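Local coordinates for surface presentation of antigens protein SpaO (Salmonella typhimurium, PDB 4YX7) that takes part in the type III secretory pathway that presents surface determinants needed for Salmonella entry into mammalian cells, this chain being one domain of the longer protein, at residues A[20-23]-A[24-27]. Numbering follows the deposited sequence.
Sequences DTQR and SLLG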
loop_
_atom_site.group_PDB
_atom_site.type_symbol
_atom_site.label_atom_id
_atom_site.label_comp_id
_atom_site.label_asym_id
_atom_site.label_seq_id
_atom_site.Cartn_x
_atom_site.Cartn_y
_atom_site.Cartn_z
ATOM N N ASP A 20 -11.718 -0.478 20.255
ATOM C CA ASP A 20 -12.860 -0.485 21.157
ATOM C C ASP A 20 -13.848 0.621 20.783
ATOM O O ASP A 20 -13.519 1.812 20.803
ATOM C CB ASP A 20 -12.412 -0.338 22.604
ATOM C CG ASP A 20 -12.338 -1.669 23.330
ATOM O OD1 ASP A 20 -13.276 -2.482 23.169
ATOM O OD2 ASP A 20 -11.355 -1.898 24.072
ATOM N N THR A 21 -15.064 0.205 20.440
ATOM C CA THR A 21 -16.103 1.092 19.913
ATOM C C THR A 21 -17.249 1.267 20.910
ATOM O O THR A 21 -17.690 0.316 21.556
ATOM C CB THR A 21 -16.688 0.566 18.612
ATOM O OG1 THR A 21 -15.630 0.443 17.669
ATOM C CG2 THR A 21 -17.768 1.524 18.056
ATOM N N GLN A 22 -17.755 2.481 21.014
ATOM C CA GLN A 22 -18.732 2.739 22.016
ATOM C C GLN A 22 -19.925 2.204 21.192
ATOM O O GLN A 22 -20.033 2.527 19.997
ATOM C CB GLN A 22 -18.710 4.235 22.398
ATOM C CG GLN A 22 -19.664 4.804 23.456
ATOM C CD GLN A 22 -20.062 6.218 23.018
ATOM O OE1 GLN A 22 -19.435 6.786 22.106
ATOM N NE2 GLN A 22 -21.007 6.833 23.735
ATOM N N ARG A 23 -20.786 1.370 21.784
ATOM C CA ARG A 23 -21.837 0.735 20.990
ATOM C C ARG A 23 -22.768 1.783 20.383
ATOM O O ARG A 23 -23.513 1.505 19.446
ATOM C CB ARG A 23 -22.622 -0.268 21.823
ATOM C CG ARG A 23 -21.775 -1.363 22.424
ATOM C CD ARG A 23 -22.560 -2.162 23.425
ATOM N NE ARG A 23 -21.687 -2.938 24.295
ATOM C CZ ARG A 23 -21.517 -4.254 24.225
ATOM N NH1 ARG A 23 -22.165 -4.973 23.321
ATOM N NH2 ARG A 23 -20.700 -4.856 25.076
ATOM N N SER A 24 -22.676 3.009 20.886
ATOM C CA SER A 24 -23.485 4.110 20.383
ATOM C C SER A 24 -23.112 4.528 18.961
ATOM O O SER A 24 -23.840 5.299 18.331
ATOM C CB SER A 24 -23.352 5.312 21.312
ATOM O OG SER A 24 -23.197 4.892 22.658
ATOM N N LEU A 25 -21.979 4.034 18.464
ATOM C CA LEU A 25 -21.519 4.383 17.121
ATOM C C LEU A 25 -22.300 3.629 16.066
ATOM O O LEU A 25 -22.699 4.203 15.063
ATOM C CB LEU A 25 -20.027 4.111 16.957
ATOM C CG LEU A 25 -19.142 5.291 17.366
ATOM C CD1 LEU A 25 -19.205 5.541 18.874
ATOM C CD2 LEU A 25 -17.721 5.105 16.898
ATOM N N LEU A 26 -22.512 2.340 16.293
ATOM C CA LEU A 26 -23.453 1.574 15.491
ATOM C C LEU A 26 -24.868 1.897 15.971
ATOM O O LEU A 26 -25.187 1.699 17.148
ATOM C CB LEU A 26 -23.180 0.081 15.619
ATOM C CG LEU A 26 -21.719 -0.232 15.924
ATOM C CD1 LEU A 26 -21.509 -1.673 16.316
ATOM C CD2 LEU A 26 -20.936 0.080 14.708
ATOM N N GLY A 27 -25.728 2.379 15.080
ATOM C CA GLY A 27 -25.399 2.534 13.685
ATOM C C GLY A 27 -25.386 3.978 13.224
ATOM O O GLY A 27 -26.359 4.482 12.665
#
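Thr21 meets Leu25 through a single methyl: CG2 lies 3.6 Å from Leu25 CB and 3.8 Å from Leu25 CD2. Its chi1 of -59° sets CG2 anti to the backbone N and turns OG1 back beside that N, where the hydroxyl makes a weak hydrogen bond to the carbonyl of Ser19. The methyl is thereby left to face the leucine. Both residues are buried; Thr21 packs on apolar side chains of two other protein chains and Leu25 on an apolar side chain of one of these, so this small apolar cluster continues into the assembly.

Gln22 contributes through both backbone and side chain. Leu25 N donates to Gln22 O over 2.9 Å with an N-H...O angle of 166°, nearly straight at the hydrogen. This bond closes a type I beta turn from Gln22 to Leu25. The same carbonyl oxygen has Leu25 CD1 at 3.3 Å, which places a methyl alongside the polar closure, and Gln22 CB lies 3.8 Å from that same Leu25 CD1. The glutamine side chain, with CG anti to the backbone N (chi1 180°), runs along Ser24; its CG is 3.6 Å from Ser24 OG.

Arg23 holds the second position of the turn. Its bond from CA to CB points away from 24-27, and the residue packs on the backbone of another protein chain.

The turn begins at the last residue of strand 9-22, whose residues Asp20 to Gln22 pair antiparallel with a strand of another protein chain, extending the sheet across the interface. One backbone hydrogen bond bordered by the Thr21–Leu25 methyl contact thus reverses the chain where it leaves that sheet, combining a polar closure with an apolar face turned toward the partner chains.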